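Local structure of putative uncharacterized protein (Burkholderia ambifaria, 3W20) at residues I27-D33 / P175-G179; M193-R199 / Q241-A247. The protein probably acts as a 2-oxoglutarate-dependent dioxygenase on N-substituted L-amino acids, using a double-stranded beta-helix fold that here holds zinc. All coordinates share one frame; numbering follows the deposited sequence.

Contact 1: residues I27-D33 / P175-G179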
loop_
_atom_site.group_PDB
_atom_site.type_symbol
_atom_site.label_atom_id
_atom_site.label_comp_id
_atom_site.label_asym_id
_atom_site.label_seq_id
_atom_site.Cartn_x
_atom_site.Cartn_y
_atom_site.Cartn_z
ATOM N N ILE A 27 -2.887 -29.598 7.836
ATOM C CA ILE A 27 -3.616 -28.320 7.590
ATOM C C ILE A 27 -5.133 -28.679 7.454
ATOM O O ILE A 27 -6.012 -28.008 8.026
ATOM C CB ILE A 27 -3.101 -27.593 6.337
ATOM C CG1 ILE A 27 -1.690 -27.031 6.523
ATOM C CG2 ILE A 27 -4.086 -26.539 5.803
ATOM C CD1 ILE A 27 -1.619 -25.930 7.607
ATOM N N HIS A 28 -5.466 -29.724 6.716
ATOM C CA HIS A 28 -6.919 -30.132 6.650
ATOM C C HIS A 28 -7.515 -30.463 8.012
ATOM O O HIS A 28 -8.735 -30.175 8.262
ATOM C CB HIS A 28 -7.065 -31.337 5.693
ATOM C CG HIS A 28 -8.473 -31.897 5.598
ATOM N ND1 HIS A 28 -9.001 -32.733 6.532
ATOM C CD2 HIS A 28 -9.467 -31.723 4.627
ATOM C CE1 HIS A 28 -10.275 -33.034 6.199
ATOM N NE2 HIS A 28 -10.542 -32.462 5.013
ATOM N N ALA A 29 -6.747 -31.147 8.884
ATOM C CA ALA A 29 -7.290 -31.499 10.182
ATOM C C ALA A 29 -7.556 -30.227 10.951
ATOM O O ALA A 29 -8.570 -30.129 11.630
ATOM C CB ALA A 29 -6.390 -32.496 10.961
ATOM N N LEU A 30 -6.650 -29.246 10.842
ATOM C CA LEU A 30 -6.880 -28.010 11.599
ATOM C C LEU A 30 -8.118 -27.287 11.044
ATOM O O LEU A 30 -8.930 -26.712 11.789
ATOM C CB LEU A 30 -5.648 -27.118 11.553
ATOM C CG LEU A 30 -4.538 -27.732 12.441
ATOM C CD1 LEU A 30 -3.175 -27.229 11.964
ATOM C CD2 LEU A 30 -4.778 -27.242 13.840
ATOM N N ASP A 31 -8.216 -27.280 9.718
ATOM C CA ASP A 31 -9.281 -26.455 9.088
ATOM C C ASP A 31 -10.611 -27.139 9.384
ATOM O O ASP A 31 -11.648 -26.481 9.372
ATOM C CB ASP A 31 -9.016 -26.469 7.604
ATOM C CG ASP A 31 -9.860 -25.485 6.839
ATOM O OD1 ASP A 31 -9.984 -24.323 7.181
ATOM O OD2 ASP A 31 -10.499 -25.969 5.887
ATOM N N ALA A 32 -10.574 -28.463 9.578
ATOM C CA ALA A 32 -11.776 -29.194 9.980
ATOM C C ALA A 32 -12.112 -29.065 11.462
ATOM O O ALA A 32 -13.052 -29.710 11.973
ATOM C CB ALA A 32 -11.625 -30.683 9.609
ATOM N N ASP A 33 -11.379 -28.275 12.201
ATOM C CA ASP A 33 -11.533 -28.227 13.629
ATOM C C ASP A 33 -11.356 -29.583 14.303
ATOM O O ASP A 33 -12.037 -29.891 15.293
ATOM C CB ASP A 33 -12.847 -27.493 14.082
ATOM C CG ASP A 33 -12.813 -27.016 15.497
ATOM O OD1 ASP A 33 -11.732 -26.745 16.112
ATOM O OD2 ASP A 33 -13.925 -26.944 16.108
ATOM N N PRO A 175 -12.799 -18.556 11.193
ATOM C CA PRO A 175 -12.591 -19.184 12.520
ATOM C C PRO A 175 -11.468 -20.200 12.573
ATOM O O PRO A 175 -10.915 -20.480 13.638
ATOM C CB PRO A 175 -13.958 -19.906 12.788
ATOM C CG PRO A 175 -14.633 -19.935 11.445
ATOM C CD PRO A 175 -14.136 -18.834 10.597
ATOM N N ARG A 176 -11.043 -20.731 11.416
ATOM C CA ARG A 176 -9.941 -21.637 11.400
ATOM C C ARG A 176 -8.634 -20.995 10.921
ATOM O O ARG A 176 -7.777 -21.683 10.347
ATOM C CB ARG A 176 -10.241 -22.929 10.599
ATOM C CG ARG A 176 -11.553 -23.620 11.025
ATOM C CD ARG A 176 -11.595 -23.927 12.546
ATOM N NE ARG A 176 -13.013 -23.875 12.967
ATOM C CZ ARG A 176 -13.410 -23.593 14.204
ATOM N NH1 ARG A 176 -14.696 -23.553 14.461
ATOM N NH2 ARG A 176 -12.565 -23.414 15.218
ATOM N N GLN A 177 -8.494 -19.662 11.056
ATOM C CA GLN A 177 -7.222 -19.023 10.611
ATOM C C GLN A 177 -6.074 -19.782 11.318
ATOM O O GLN A 177 -6.159 -20.017 12.540
ATOM C CB GLN A 177 -7.210 -17.573 11.053
ATOM C CG GLN A 177 -5.849 -16.845 10.740
ATOM C CD GLN A 177 -5.925 -15.345 11.001
ATOM O OE1 GLN A 177 -6.910 -14.701 10.663
ATOM N NE2 GLN A 177 -4.791 -14.775 11.449
ATOM N N LEU A 178 -4.994 -20.099 10.566
ATOM C CA LEU A 178 -3.893 -20.849 11.201
ATOM C C LEU A 178 -2.690 -19.980 11.298
ATOM O O LEU A 178 -2.433 -19.214 10.352
ATOM C CB LEU A 178 -3.537 -22.087 10.380
ATOM C CG LEU A 178 -4.775 -22.941 10.123
ATOM C CD1 LEU A 178 -4.307 -24.120 9.266
ATOM C CD2 LEU A 178 -5.488 -23.399 11.446
ATOM N N GLY A 179 -1.896 -20.148 12.369
ATOM C CA GLY A 179 -0.517 -19.632 12.368
ATOM C C GLY A 179 0.382 -20.839 12.056
ATOM O O GLY A 179 0.037 -21.989 12.421
HETATM O O HOH W 1 -8.065 -22.533 7.853
#
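The C-terminal end of helix 23-31 and the turn after it pack on the start of strand 178-185, a strand of the double-stranded beta-helix (DSBH) core, and on the loop leading into it; Leu-178 and Arg-176 form most of the interface. Leu-178 is turned toward the helix and divides its two methyls: CD1 meets the terminal CD1 of Ile-27 at 3.6 Å, while CD2 lies 3.7 Å from CB of Leu-30. Leu-239 of strand 236-241 touches both helix residues, so this apolar layer is shared with a neighbouring strand.

The polar half lies where the helix ends in a Schellman motif, with Asp-33 at positive phi. With chi1 at -51°, Arg-176 sets its CG 3.3 Å from the carbonyl O of Asp-31; the bend at chi2 (-55°) then directs the guanidinium to Asp-33. Carboxylate and guanidinium are stacked, their planes 8° apart. OD1 of Asp-33 sits over the guanidinium face, 3.5 Å from NH2 of Arg-176, so this salt bridge is purely electrostatic. Gln-241 bonds both partners, its OE1 to Arg-176 NH2 and its NE2 to Asp-33 OD1, which also makes a salt bridge with Arg-11. Asp-31 pairs OD2 with His-264 and reaches Arg-176 through water. That single water donates to Asp-31 OD1 and to the carbonyl O of Arg-176, each at 2.7 Å.

Contact 2: residues M193-R199 / Q241-A247. With ZN (zinc ion), chain C.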
loop_
_atom_site.group_PDB
_atom_site.type_symbol
_atom_site.label_atom_id
_atom_site.label_comp_id
_atom_site.label_asym_id
_atom_site.label_seq_id
_atom_site.Cartn_x
_atom_site.Cartn_y
_atom_site.Cartn_z
HETATM N N MSE A 193 5.520 -22.029 23.772
HETATM C CA MSE A 193 4.236 -21.333 23.522
HETATM C C MSE A 193 3.185 -21.909 24.414
HETATM O O MSE A 193 3.090 -23.157 24.535
HETATM C CB MSE A 193 3.833 -21.506 22.032
HETATM C CG MSE A 193 2.602 -20.648 21.804
HETATM SE SE MSE A 193 2.213 -20.936 19.844
HETATM C CE MSE A 193 0.392 -21.328 19.961
ATOM N N VAL A 194 2.373 -21.064 25.008
ATOM C CA VAL A 194 1.207 -21.528 25.737
ATOM C C VAL A 194 -0.035 -21.100 24.879
ATOM O O VAL A 194 -0.076 -19.997 24.329
ATOM C CB VAL A 194 1.129 -20.895 27.115
ATOM C CG1 VAL A 194 -0.127 -21.364 27.787
ATOM C CG2 VAL A 194 2.368 -21.368 27.890
HETATM N N MSE A 195 -1.026 -21.985 24.785
HETATM C CA MSE A 195 -2.226 -21.693 23.990
HETATM C C MSE A 195 -3.424 -22.033 24.909
HETATM O O MSE A 195 -3.515 -23.188 25.441
HETATM C CB MSE A 195 -2.176 -22.555 22.669
HETATM C CG MSE A 195 -3.522 -22.315 22.044
HETATM SE SE MSE A 195 -3.441 -23.283 20.271
HETATM C CE MSE A 195 -3.583 -25.061 20.664
ATOM N N TRP A 196 -4.331 -21.036 25.151
ATOM C CA TRP A 196 -5.499 -21.303 25.918
ATOM C C TRP A 196 -6.774 -21.546 25.117
ATOM O O TRP A 196 -6.924 -21.074 23.975
ATOM C CB TRP A 196 -5.790 -20.104 26.798
ATOM C CG TRP A 196 -4.730 -19.802 27.865
ATOM C CD1 TRP A 196 -4.741 -20.178 29.220
ATOM C CD2 TRP A 196 -3.506 -19.015 27.705
ATOM N NE1 TRP A 196 -3.631 -19.679 29.871
ATOM C CE2 TRP A 196 -2.871 -18.960 29.043
ATOM C CE3 TRP A 196 -2.962 -18.285 26.692
ATOM C CZ2 TRP A 196 -1.669 -18.288 29.248
ATOM C CZ3 TRP A 196 -1.741 -17.621 26.903
ATOM C CH2 TRP A 196 -1.143 -17.587 28.172
ATOM N N ASP A 197 -7.713 -22.284 25.744
ATOM C CA ASP A 197 -9.055 -22.486 25.191
ATOM C C ASP A 197 -9.940 -21.281 25.462
ATOM O O ASP A 197 -10.920 -21.260 26.288
ATOM C CB ASP A 197 -9.588 -23.845 25.698
ATOM C CG ASP A 197 -11.008 -24.088 25.313
ATOM O OD1 ASP A 197 -11.413 -23.616 24.238
ATOM O OD2 ASP A 197 -11.724 -24.681 26.152
ATOM N N ASN A 198 -9.542 -20.184 24.820
ATOM C CA ASN A 198 -10.182 -18.874 25.006
ATOM C C ASN A 198 -10.023 -18.101 23.700
ATOM O O ASN A 198 -8.934 -18.029 23.195
ATOM C CB ASN A 198 -9.525 -18.100 26.152
ATOM C CG ASN A 198 -10.150 -16.738 26.369
ATOM O OD1 ASN A 198 -9.944 -15.803 25.580
ATOM N ND2 ASN A 198 -10.961 -16.615 27.454
ATOM N N ARG A 199 -11.134 -17.625 23.140
ATOM C CA ARG A 199 -11.055 -16.852 21.840
ATOM C C ARG A 199 -11.657 -15.499 21.933
ATOM O O ARG A 199 -12.892 -15.317 21.812
ATOM C CB ARG A 199 -11.766 -17.665 20.712
ATOM C CG ARG A 199 -11.256 -19.030 20.412
ATOM C CD ARG A 199 -12.134 -19.581 19.189
ATOM N NE ARG A 199 -11.194 -20.401 18.582
ATOM C CZ ARG A 199 -11.067 -20.678 17.312
ATOM N NH1 ARG A 199 -11.890 -20.274 16.340
ATOM N NH2 ARG A 199 -10.075 -21.421 17.083
ATOM N N GLN A 241 -4.465 -23.115 15.629
ATOM C CA GLN A 241 -5.603 -22.196 15.360
ATOM C C GLN A 241 -5.311 -20.860 16.020
ATOM O O GLN A 241 -5.323 -20.703 17.293
ATOM C CB GLN A 241 -6.954 -22.801 15.805
ATOM C CG GLN A 241 -7.279 -24.029 15.021
ATOM C CD GLN A 241 -8.777 -24.391 15.161
ATOM O OE1 GLN A 241 -9.629 -23.496 15.093
ATOM N NE2 GLN A 241 -9.094 -25.643 15.354
ATOM N N SER A 242 -5.075 -19.801 15.207
ATOM C CA SER A 242 -4.480 -18.610 15.792
ATOM C C SER A 242 -5.496 -17.702 16.522
ATOM O O SER A 242 -5.102 -16.760 17.214
ATOM C CB SER A 242 -3.668 -17.840 14.746
ATOM O OG SER A 242 -4.539 -17.197 13.807
ATOM N N LYS A 243 -6.811 -18.017 16.397
ATOM C CA LYS A 243 -7.798 -17.251 17.184
ATOM C C LYS A 243 -7.762 -17.556 18.716
ATOM O O LYS A 243 -8.333 -16.758 19.504
ATOM C CB LYS A 243 -9.193 -17.493 16.575
ATOM C CG LYS A 243 -9.302 -16.577 15.342
ATOM C CD LYS A 243 -10.698 -16.712 14.751
ATOM C CE LYS A 243 -11.890 -16.370 15.664
ATOM N NZ LYS A 243 -11.788 -14.958 16.237
ATOM N N ASN A 244 -7.214 -18.735 19.067
ATOM C CA ASN A 244 -7.030 -19.097 20.508
ATOM C C ASN A 244 -5.970 -18.183 21.061
ATOM O O ASN A 244 -4.930 -17.972 20.418
ATOM C CB ASN A 244 -6.580 -20.535 20.606
ATOM C CG ASN A 244 -7.596 -21.493 20.022
ATOM O OD1 ASN A 244 -8.728 -21.409 20.290
ATOM N ND2 ASN A 244 -7.134 -22.475 19.346
ATOM N N LEU A 245 -6.261 -17.633 22.234
ATOM C CA LEU A 245 -5.242 -16.854 22.943
ATOM C C LEU A 245 -3.916 -17.666 23.098
ATOM O O LEU A 245 -3.917 -18.876 23.362
ATOM C CB LEU A 245 -5.853 -16.450 24.292
ATOM C CG LEU A 245 -5.050 -15.304 24.846
ATOM C CD1 LEU A 245 -5.531 -14.008 24.229
ATOM C CD2 LEU A 245 -5.210 -15.357 26.363
ATOM N N HIS A 246 -2.782 -16.998 22.877
ATOM C CA HIS A 246 -1.500 -17.685 23.108
ATOM C C HIS A 246 -0.370 -16.740 23.387
ATOM O O HIS A 246 -0.483 -15.572 23.064
ATOM C CB HIS A 246 -1.125 -18.513 21.842
ATOM C CG HIS A 246 -1.122 -17.732 20.542
ATOM N ND1 HIS A 246 -2.260 -17.438 19.844
ATOM C CD2 HIS A 246 -0.060 -17.267 19.802
ATOM C CE1 HIS A 246 -1.912 -16.758 18.700
ATOM N NE2 HIS A 246 -0.546 -16.691 18.663
ATOM N N ALA A 247 0.786 -17.249 23.833
ATOM C CA ALA A 247 1.856 -16.316 24.235
ATOM C C ALA A 247 3.126 -17.077 24.132
ATOM O O ALA A 247 3.099 -18.285 24.327
ATOM C CB ALA A 247 1.595 -15.903 25.698
HETATM ZN ZN ZN C . 0.175 -15.194 17.315
HETATM O O HOH W 2 -10.787 -22.974 21.725
HETATM O O HOH W 3 -8.911 -24.216 18.332
#
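CE of the selenomethionine Met-193 rests 3.7 Å from CB of His-246, its selenium oblique to the ring. NE2 of that histidine binds the zinc ion at 2.1 Å, alongside His-155 and Asp-157. Its other ring nitrogen, ND1, donates an almost straight bond (172°) to the carbonyl O of Asn-244, which lies in the ring plane; together the two bonds fix the ring's rotation.

The backbone carrying the histidine is an antiparallel pairing of strands 193-196 and 246-248, part of a three-stranded sheet in the DSBH fold. Val-194 and Ala-247 form the hydrogen-bonded pair, Met-195 and His-246 the non-hydrogen-bonded one. Beyond the strand, Leu-245 is bonded twice, through O to Trp-196 N and through N to Asn-198 O (2.9 Å). The Trp-196 indole presents its edge to this strand, with CE3 3.7 Å from Leu-245 CD2 and Ala-247 CB near the ring plane.

Farther out, Arg-199 spans the type I turn Gln-241 to Asn-244. Its NE reaches Asn-244 OD1 (3.2 Å) in the guanidinium plane but above the amide plane. NH2 donates to Gln-241 OE1 (2.9 Å), less straight at 137°. Lys-243 CB lies over one guanidinium face, 3.8 Å from Arg-199 CZ.

How the contacts relate
After strands 4-10 and 17-22 the chain enters helix 23-31, and contact 1 closes a long loop when 175-179 returns to it after 141 intervening residues, 42 of them helical. Strand 178-185 then leads to strand 193-196, where contact 2 opens; 241-247 closes that shorter loop of 41 residues, which includes helix 203-216. The two loops are in series, neither nested nor crossed, with centres about 13 Å apart. They nevertheless touch directly: Pro-175 O lies 2.9 Å from Arg-199 NH1, and Gln-177 O lies 2.9 Å from Ser-242 N, both probable hydrogen bonds. Helix 23-31, the core strand 178-185 and the three-stranded sheet that supplies the zinc ligand His-246 are thereby joined.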